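Long-range contacts in ribonucleoside triphosphate reductase (Lactobacillus leichmannii, PDB 1L1L), which reduces ribonucleoside triphosphates to the corresponding 2'-deoxyribonucleotides in a reaction that depends on the B12 cofactor adenosylcobalamin: residues A[55-65]-A[445-453]; A[486-494]-A[629-637]. One frame throughout, in Å; residues are numbered along the deposited sequence.

Interaction 1 of 2, residues A[55-65]-A[445-453]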
loop_
_atom_site.group_PDB
_atom_site.type_symbol
_atom_site.label_atom_id
_atom_site.label_comp_id
_atom_site.label_asym_id
_atom_site.label_seq_id
_atom_site.Cartn_x
_atom_site.Cartn_y
_atom_site.Cartn_z
ATOM N N VAL A 55 8.021 -15.694 9.110
ATOM C CA VAL A 55 7.532 -15.202 7.830
ATOM C C VAL A 55 7.684 -16.268 6.750
ATOM O O VAL A 55 6.756 -16.528 5.972
ATOM C CB VAL A 55 8.290 -13.948 7.372
ATOM C CG1 VAL A 55 7.849 -13.562 5.966
ATOM C CG2 VAL A 55 8.025 -12.809 8.340
ATOM N N VAL A 56 8.867 -16.873 6.714
ATOM C CA VAL A 56 9.186 -17.921 5.751
ATOM C C VAL A 56 8.315 -19.153 5.961
ATOM O O VAL A 56 7.760 -19.697 5.006
ATOM C CB VAL A 56 10.667 -18.338 5.862
ATOM C CG1 VAL A 56 10.939 -19.576 4.995
ATOM C CG2 VAL A 56 11.548 -17.194 5.418
ATOM N N GLU A 57 8.211 -19.597 7.209
ATOM C CA GLU A 57 7.404 -20.768 7.540
ATOM C C GLU A 57 5.942 -20.509 7.234
ATOM O O GLU A 57 5.223 -21.389 6.758
ATOM C CB GLU A 57 7.565 -21.133 9.020
ATOM C CG GLU A 57 8.701 -22.113 9.284
ATOM C CD GLU A 57 9.000 -22.314 10.761
ATOM O OE1 GLU A 57 8.056 -22.398 11.577
ATOM O OE2 GLU A 57 10.199 -22.410 11.099
ATOM N N GLY A 58 5.502 -19.287 7.516
ATOM C CA GLY A 58 4.123 -18.944 7.254
ATOM C C GLY A 58 3.775 -19.021 5.781
ATOM O O GLY A 58 2.670 -19.427 5.432
ATOM N N ASN A 59 4.707 -18.641 4.912
ATOM C CA ASN A 59 4.445 -18.659 3.475
ATOM C C ASN A 59 4.546 -20.051 2.853
ATOM O O ASN A 59 3.686 -20.452 2.066
ATOM C CB ASN A 59 5.410 -17.710 2.749
ATOM C CG ASN A 59 5.170 -17.656 1.245
ATOM O OD1 ASN A 59 5.801 -18.379 0.471
ATOM N ND2 ASN A 59 4.254 -16.789 0.822
ATOM N N ILE A 60 5.596 -20.783 3.212
ATOM C CA ILE A 60 5.805 -22.118 2.647
ATOM C C ILE A 60 4.642 -23.081 2.924
ATOM O O ILE A 60 4.248 -23.861 2.051
ATOM C CB ILE A 60 7.133 -22.740 3.173
ATOM C CG1 ILE A 60 7.532 -23.938 2.305
ATOM C CG2 ILE A 60 6.978 -23.169 4.609
ATOM C CD1 ILE A 60 7.966 -23.570 0.921
ATOM N N ASN A 61 4.086 -23.010 4.131
ATOM C CA ASN A 61 2.986 -23.873 4.538
ATOM C C ASN A 61 1.655 -23.547 3.882
ATOM O O ASN A 61 0.606 -24.058 4.289
ATOM C CB ASN A 61 2.835 -23.848 6.058
ATOM C CG ASN A 61 3.959 -24.591 6.760
ATOM O OD1 ASN A 61 4.281 -25.723 6.401
ATOM N ND2 ASN A 61 4.556 -23.962 7.764
ATOM N N LEU A 62 1.703 -22.691 2.866
ATOM C CA LEU A 62 0.506 -22.322 2.126
ATOM C C LEU A 62 0.400 -23.175 0.866
ATOM O O LEU A 62 -0.689 -23.316 0.302
ATOM C CB LEU A 62 0.537 -20.840 1.740
ATOM C CG LEU A 62 0.199 -19.829 2.838
ATOM C CD1 LEU A 62 0.316 -18.411 2.265
ATOM C CD2 LEU A 62 -1.214 -20.081 3.358
ATOM N N ASP A 63 1.526 -23.736 0.422
ATOM C CA ASP A 63 1.524 -24.573 -0.777
ATOM C C ASP A 63 0.353 -25.546 -0.638
ATOM O O ASP A 63 0.258 -26.288 0.337
ATOM C CB ASP A 63 2.846 -25.341 -0.924
ATOM C CG ASP A 63 2.960 -26.048 -2.269
ATOM O OD1 ASP A 63 2.071 -26.866 -2.586
ATOM O OD2 ASP A 63 3.926 -25.781 -3.013
ATOM N N PRO A 64 -0.562 -25.540 -1.613
ATOM C CA PRO A 64 -1.743 -26.409 -1.607
ATOM C C PRO A 64 -1.471 -27.920 -1.597
ATOM O O PRO A 64 -2.283 -28.689 -1.087
ATOM C CB PRO A 64 -2.493 -25.962 -2.856
ATOM C CG PRO A 64 -1.385 -25.615 -3.788
ATOM C CD PRO A 64 -0.438 -24.837 -2.904
ATOM N N ARG A 65 -0.344 -28.334 -2.167
ATOM C CA ARG A 65 0.006 -29.753 -2.216
ATOM C C ARG A 65 0.138 -30.320 -0.809
ATOM O O ARG A 65 -0.164 -31.488 -0.572
ATOM C CB ARG A 65 1.313 -29.944 -2.988
ATOM C CG ARG A 65 1.173 -29.754 -4.480
ATOM C CD ARG A 65 2.520 -29.805 -5.163
ATOM N NE ARG A 65 3.393 -28.711 -4.743
ATOM C CZ ARG A 65 4.643 -28.556 -5.163
ATOM N NH1 ARG A 65 5.174 -29.425 -6.015
ATOM N NH2 ARG A 65 5.365 -27.530 -4.742
ATOM N N ARG A 445 7.504 -17.635 -6.656
ATOM C CA ARG A 445 6.833 -18.720 -5.952
ATOM C C ARG A 445 6.251 -18.282 -4.622
ATOM O O ARG A 445 5.215 -18.805 -4.180
ATOM C CB ARG A 445 7.814 -19.884 -5.736
ATOM C CG ARG A 445 8.336 -20.517 -7.028
ATOM C CD ARG A 445 9.457 -21.542 -6.740
ATOM N NE ARG A 445 8.973 -22.692 -5.977
ATOM C CZ ARG A 445 8.523 -23.825 -6.518
ATOM N NH1 ARG A 445 8.499 -23.979 -7.835
ATOM N NH2 ARG A 445 8.072 -24.798 -5.740
ATOM N N TYR A 446 6.917 -17.334 -3.965
ATOM C CA TYR A 446 6.442 -16.837 -2.679
ATOM C C TYR A 446 5.078 -16.222 -2.937
ATOM O O TYR A 446 4.090 -16.579 -2.304
ATOM C CB TYR A 446 7.401 -15.770 -2.127
ATOM C CG TYR A 446 7.002 -15.175 -0.786
ATOM C CD1 TYR A 446 5.949 -14.259 -0.682
ATOM C CD2 TYR A 446 7.657 -15.556 0.386
ATOM C CE1 TYR A 446 5.558 -13.745 0.563
ATOM C CE2 TYR A 446 7.275 -15.050 1.627
ATOM C CZ TYR A 446 6.228 -14.151 1.711
ATOM O OH TYR A 446 5.851 -13.676 2.952
ATOM N N ALA A 447 5.044 -15.315 -3.905
ATOM C CA ALA A 447 3.810 -14.617 -4.270
ATOM C C ALA A 447 2.727 -15.600 -4.698
ATOM O O ALA A 447 1.593 -15.543 -4.216
ATOM C CB ALA A 447 4.094 -13.625 -5.391
ATOM N N LYS A 448 3.083 -16.508 -5.603
ATOM C CA LYS A 448 2.133 -17.492 -6.095
ATOM C C LYS A 448 1.430 -18.203 -4.947
ATOM O O LYS A 448 0.229 -18.465 -5.008
ATOM C CB LYS A 448 2.840 -18.530 -6.967
ATOM C CG LYS A 448 1.889 -19.315 -7.849
ATOM C CD LYS A 448 1.472 -18.473 -9.052
ATOM C CE LYS A 448 0.416 -19.170 -9.882
ATOM N NZ LYS A 448 0.261 -18.511 -11.203
ATOM N N ARG A 449 2.178 -18.528 -3.899
ATOM C CA ARG A 449 1.590 -19.215 -2.762
ATOM C C ARG A 449 0.557 -18.361 -2.032
ATOM O O ARG A 449 -0.515 -18.849 -1.655
ATOM C CB ARG A 449 2.680 -19.688 -1.799
ATOM C CG ARG A 449 3.331 -21.032 -2.227
ATOM C CD ARG A 449 4.157 -21.656 -1.086
ATOM N NE ARG A 449 5.349 -20.870 -0.760
ATOM C CZ ARG A 449 6.450 -20.819 -1.499
ATOM N NH1 ARG A 449 6.537 -21.514 -2.630
ATOM N NH2 ARG A 449 7.471 -20.068 -1.111
ATOM N N VAL A 450 0.865 -17.083 -1.840
ATOM C CA VAL A 450 -0.076 -16.204 -1.162
ATOM C C VAL A 450 -1.464 -16.323 -1.811
ATOM O O VAL A 450 -2.484 -16.246 -1.127
ATOM C CB VAL A 450 0.415 -14.729 -1.214
ATOM C CG1 VAL A 450 -0.661 -13.788 -0.698
ATOM C CG2 VAL A 450 1.669 -14.579 -0.375
ATOM N N THR A 451 -1.505 -16.534 -3.124
ATOM C CA THR A 451 -2.786 -16.653 -3.823
ATOM C C THR A 451 -3.634 -17.856 -3.396
ATOM O O THR A 451 -4.778 -17.999 -3.836
ATOM C CB THR A 451 -2.605 -16.709 -5.355
ATOM O OG1 THR A 451 -2.062 -17.981 -5.740
ATOM C CG2 THR A 451 -1.682 -15.606 -5.818
ATOM N N PHE A 452 -3.084 -18.730 -2.552
ATOM C CA PHE A 452 -3.854 -19.877 -2.076
ATOM C C PHE A 452 -4.301 -19.676 -0.629
ATOM O O PHE A 452 -4.862 -20.585 -0.009
ATOM C CB PHE A 452 -3.046 -21.181 -2.199
ATOM C CG PHE A 452 -2.872 -21.655 -3.615
ATOM C CD1 PHE A 452 -1.851 -21.156 -4.410
ATOM C CD2 PHE A 452 -3.743 -22.596 -4.161
ATOM C CE1 PHE A 452 -1.694 -21.581 -5.724
ATOM C CE2 PHE A 452 -3.593 -23.028 -5.479
ATOM C CZ PHE A 452 -2.569 -22.522 -6.262
ATOM N N SER A 453 -4.059 -18.484 -0.089
ATOM C CA SER A 453 -4.466 -18.182 1.283
ATOM C C SER A 453 -5.987 -17.997 1.348
ATOM O O SER A 453 -6.652 -17.920 0.316
ATOM C CB SER A 453 -3.751 -16.920 1.785
ATOM O OG SER A 453 -3.936 -15.835 0.894
#
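The side-chain oxygen of N59, buried between the two segments, is gripped by the guanidinium of R449 through two nitrogens: NE reaches OD1 at 2.8 Å, and NH2 adds a weak bond to the same OD1 at 2.9 Å. NE approaches from above the carbonyl plane of the amide, and the amide and guanidinium planes are steeply inclined to each other. A weak bond from R449 NE to the backbone O of N59 adds to this grip. On its other side the amide donates from ND2 to the backbone O of Y446 (3.1 Å) along a nearly straight N-H line, 168°. CG of N59 lies anti to the backbone N, which carries the amide out over the Y446 ring; the two planes are 5° apart and stacked, with ND2 3.2 Å above the ring centre. Together these bonds and the stack would fix the rotation of the amide.

This is a helix-helix packing within reach of the ribonucleotide reductase alpha domain: the axes of 55-60, the last turns of helix 48-60, and of 445-450, the C-terminal part of helix 436-450, approach to 10.0 Å at 59°. The R449 guanidinium is sandwiched between the backbone O of R445 on one face and I60 CD1 on the other, while its NH1 forms a salt bridge with E81, as does R445 NE.

Past the end of helix 48-60, L62 rests its CD1 on the backbone of R449 and V450. P64 then lays CG over one face of the F452 ring, 3.9 Å from the centroid, a CH-pi contact. R65 turns back on D63, giving NE to OD1 and NH2 to OD2 in a side-on salt bridge; its backbone N also binds OD1, closing an Asx turn. The second carboxylate oxygen of D63 is shared with the hydroxyl of Y532 on helix 512-536.

Interaction 2 of 2, residues A[486-494]-A[629-637]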
loop_
_atom_site.group_PDB
_atom_site.type_symbol
_atom_site.label_atom_id
_atom_site.label_comp_id
_atom_site.label_asym_id
_atom_site.label_seq_id
_atom_site.Cartn_x
_atom_site.Cartn_y
_atom_site.Cartn_z
ATOM N N GLY A 486 27.473 2.556 -14.516
ATOM C CA GLY A 486 28.342 3.708 -14.422
ATOM C C GLY A 486 27.584 4.982 -14.733
ATOM O O GLY A 486 28.083 6.082 -14.511
ATOM N N ASN A 487 26.365 4.834 -15.249
ATOM C CA ASN A 487 25.536 5.983 -15.597
ATOM C C ASN A 487 24.055 5.650 -15.435
ATOM O O ASN A 487 23.696 4.519 -15.130
ATOM C CB ASN A 487 25.802 6.403 -17.046
ATOM C CG ASN A 487 25.602 5.260 -18.026
ATOM O OD1 ASN A 487 26.412 4.333 -18.088
ATOM N ND2 ASN A 487 24.514 5.312 -18.787
ATOM N N ARG A 488 23.201 6.644 -15.657
ATOM C CA ARG A 488 21.760 6.453 -15.530
ATOM C C ARG A 488 21.154 5.879 -16.810
ATOM O O ARG A 488 21.580 6.232 -17.917
ATOM C CB ARG A 488 21.101 7.785 -15.169
ATOM C CG ARG A 488 21.654 8.382 -13.879
ATOM C CD ARG A 488 20.824 9.554 -13.410
ATOM N NE ARG A 488 20.781 10.624 -14.398
ATOM C CZ ARG A 488 21.792 11.442 -14.664
ATOM N NH1 ARG A 488 22.943 11.317 -14.010
ATOM N NH2 ARG A 488 21.649 12.389 -15.577
ATOM N N VAL A 489 20.165 5.000 -16.651
ATOM C CA VAL A 489 19.505 4.351 -17.784
ATOM C C VAL A 489 19.272 5.302 -18.954
ATOM O O VAL A 489 19.332 4.893 -20.112
ATOM C CB VAL A 489 18.157 3.703 -17.365
ATOM C CG1 VAL A 489 17.106 4.779 -17.079
ATOM C CG2 VAL A 489 17.686 2.763 -18.454
ATOM N N VAL A 490 19.005 6.569 -18.658
ATOM C CA VAL A 490 18.807 7.552 -19.715
ATOM C C VAL A 490 20.148 8.261 -19.940
ATOM O O VAL A 490 20.557 9.109 -19.147
ATOM C CB VAL A 490 17.724 8.592 -19.335
ATOM C CG1 VAL A 490 17.527 9.584 -20.471
ATOM C CG2 VAL A 490 16.415 7.888 -19.028
ATOM N N THR A 491 20.823 7.902 -21.029
ATOM C CA THR A 491 22.125 8.472 -21.369
ATOM C C THR A 491 22.047 9.808 -22.104
ATOM O O THR A 491 23.048 10.524 -22.220
ATOM C CB THR A 491 22.937 7.480 -22.221
ATOM O OG1 THR A 491 22.225 7.183 -23.433
ATOM C CG2 THR A 491 23.157 6.194 -21.449
ATOM N N GLY A 492 20.859 10.141 -22.596
ATOM C CA GLY A 492 20.670 11.397 -23.305
ATOM C C GLY A 492 19.383 11.429 -24.110
ATOM O O GLY A 492 18.555 10.516 -24.019
ATOM N N PHE A 493 19.208 12.483 -24.901
ATOM C CA PHE A 493 18.014 12.623 -25.724
ATOM C C PHE A 493 18.349 12.952 -27.174
ATOM O O PHE A 493 19.287 13.703 -27.453
ATOM C CB PHE A 493 17.099 13.726 -25.169
ATOM C CG PHE A 493 16.511 13.417 -23.819
ATOM C CD1 PHE A 493 17.287 13.503 -22.667
ATOM C CD2 PHE A 493 15.177 13.034 -23.699
ATOM C CE1 PHE A 493 16.744 13.215 -21.418
ATOM C CE2 PHE A 493 14.624 12.743 -22.451
ATOM C CZ PHE A 493 15.404 12.833 -21.312
ATOM N N LYS A 494 17.574 12.390 -28.097
ATOM C CA LYS A 494 17.767 12.653 -29.522
ATOM C C LYS A 494 16.476 13.258 -30.077
ATOM O O LYS A 494 15.402 13.053 -29.512
ATOM C CB LYS A 494 18.107 11.357 -30.271
ATOM C CG LYS A 494 16.962 10.376 -30.406
ATOM C CD LYS A 494 17.362 9.181 -31.265
ATOM C CE LYS A 494 16.204 8.198 -31.431
ATOM N NZ LYS A 494 16.597 6.971 -32.198
ATOM N N ALA A 629 11.728 15.655 -17.576
ATOM C CA ALA A 629 11.785 14.860 -18.800
ATOM C C ALA A 629 12.478 13.521 -18.566
ATOM O O ALA A 629 12.039 12.482 -19.070
ATOM C CB ALA A 629 12.511 15.631 -19.901
ATOM N N GLU A 630 13.564 13.538 -17.801
ATOM C CA GLU A 630 14.286 12.296 -17.532
ATOM C C GLU A 630 13.515 11.344 -16.626
ATOM O O GLU A 630 13.627 10.130 -16.760
ATOM C CB GLU A 630 15.658 12.579 -16.912
ATOM C CG GLU A 630 16.514 11.325 -16.869
ATOM C CD GLU A 630 17.871 11.552 -16.241
ATOM O OE1 GLU A 630 18.369 12.700 -16.299
ATOM O OE2 GLU A 630 18.439 10.575 -15.704
ATOM N N GLN A 631 12.747 11.884 -15.685
ATOM C CA GLN A 631 11.969 11.032 -14.798
ATOM C C GLN A 631 10.899 10.290 -15.601
ATOM O O GLN A 631 10.673 9.104 -15.385
ATOM C CB GLN A 631 11.333 11.869 -13.678
ATOM C CG GLN A 631 12.355 12.432 -12.706
ATOM C CD GLN A 631 11.737 13.206 -11.555
ATOM O OE1 GLN A 631 10.981 12.656 -10.750
ATOM N NE2 GLN A 631 12.066 14.485 -11.463
ATOM N N PHE A 632 10.232 10.988 -16.520
ATOM C CA PHE A 632 9.224 10.348 -17.369
ATOM C C PHE A 632 9.878 9.210 -18.164
ATOM O O PHE A 632 9.371 8.079 -18.191
ATOM C CB PHE A 632 8.623 11.368 -18.342
ATOM C CG PHE A 632 7.346 11.990 -17.860
ATOM C CD1 PHE A 632 6.116 11.401 -18.152
ATOM C CD2 PHE A 632 7.366 13.177 -17.138
ATOM C CE1 PHE A 632 4.917 11.998 -17.735
ATOM C CE2 PHE A 632 6.175 13.778 -16.720
ATOM C CZ PHE A 632 4.952 13.189 -17.020
ATOM N N ALA A 633 11.010 9.511 -18.808
ATOM C CA ALA A 633 11.723 8.508 -19.602
ATOM C C ALA A 633 12.112 7.295 -18.769
ATOM O O ALA A 633 12.027 6.161 -19.239
ATOM C CB ALA A 633 12.975 9.115 -20.235
ATOM N N THR A 634 12.531 7.529 -17.529
ATOM C CA THR A 634 12.931 6.422 -16.667
ATOM C C THR A 634 11.739 5.526 -16.330
ATOM O O THR A 634 11.846 4.301 -16.381
ATOM C CB THR A 634 13.576 6.947 -15.373
ATOM O OG1 THR A 634 14.694 7.775 -15.710
ATOM C CG2 THR A 634 14.037 5.805 -14.505
ATOM N N GLN A 635 10.600 6.131 -15.984
ATOM C CA GLN A 635 9.413 5.347 -15.685
ATOM C C GLN A 635 9.002 4.574 -16.939
ATOM O O GLN A 635 8.636 3.405 -16.864
ATOM C CB GLN A 635 8.259 6.258 -15.231
ATOM C CG GLN A 635 6.884 5.584 -15.241
ATOM C CD GLN A 635 5.750 6.534 -14.834
ATOM O OE1 GLN A 635 5.710 7.686 -15.263
ATOM N NE2 GLN A 635 4.822 6.044 -14.023
ATOM N N ALA A 636 9.069 5.236 -18.089
ATOM C CA ALA A 636 8.692 4.616 -19.363
ATOM C C ALA A 636 9.571 3.414 -19.689
ATOM O O ALA A 636 9.096 2.411 -20.231
ATOM C CB ALA A 636 8.777 5.641 -20.490
ATOM N N PHE A 637 10.854 3.523 -19.368
ATOM C CA PHE A 637 11.789 2.439 -19.624
ATOM C C PHE A 637 11.321 1.188 -18.895
ATOM O O PHE A 637 11.142 0.125 -19.500
ATOM C CB PHE A 637 13.199 2.820 -19.146
ATOM C CG PHE A 637 14.218 1.735 -19.355
ATOM C CD1 PHE A 637 14.832 1.568 -20.589
ATOM C CD2 PHE A 637 14.542 0.861 -18.322
ATOM C CE1 PHE A 637 15.755 0.548 -20.798
ATOM C CE2 PHE A 637 15.466 -0.171 -18.516
ATOM C CZ PHE A 637 16.073 -0.326 -19.755
#
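R488 meets E630 chiefly through NE. Its CB lies 3.9 Å from E630 OE2, and CD comes closer to the same oxygen. A bend at chi3 (-60°) turns NE onto OE2 at 2.7 Å, with an N-H angle of 166° and the bond in the guanidinium plane, on the syn lone pair of the oxygen. NH2 extends to OE1 at 3.4 Å, a weak second arm; the guanidinium and carboxylate are nearly coplanar, 26° apart, which lets the pair meet side-on. The remaining nitrogen, NH1, donates to the backbone O of N619.

Beside this pair the strand of the 490-497/504-510 hairpin packs across helix 628-641. V490 places CB against E630 CG and CG2 against A633 CB, 3.8 Å away. V489 sends CG2 over the centre of the F637 ring, 3.5 Å from the centroid and almost on its normal, a CH-pi contact; F493 brings CZ, at the ring edge, to the backbone of A629 and E630. The salt bridge thus borders an apolar patch, where the aliphatic part of E630 packs on V490 while its carboxylate is paired with R488, so the burial of its charge is probably offset.

Interactions 1 and 2 are separate packing sites of one chain, their centres 37 Å apart and their nearest atoms about 21 Å apart. Along the sequence they follow in series, 445-453 ending before 486-494 begins. Helix 512-536 lies beside both: Y532, T535 and L536, toward its C-terminal end, meet the 55-65 segment, whereas A514 and I515, near its start, meet V489 and F637. Interaction 1 joins two helices near their C-terminal turns, and interaction 2 joins a hairpin strand to a helix. In interaction 1, V450 and T451 also touch N420, the neighbour of C419, whose disulfide with C119 is probably the redox-active pair of this enzyme.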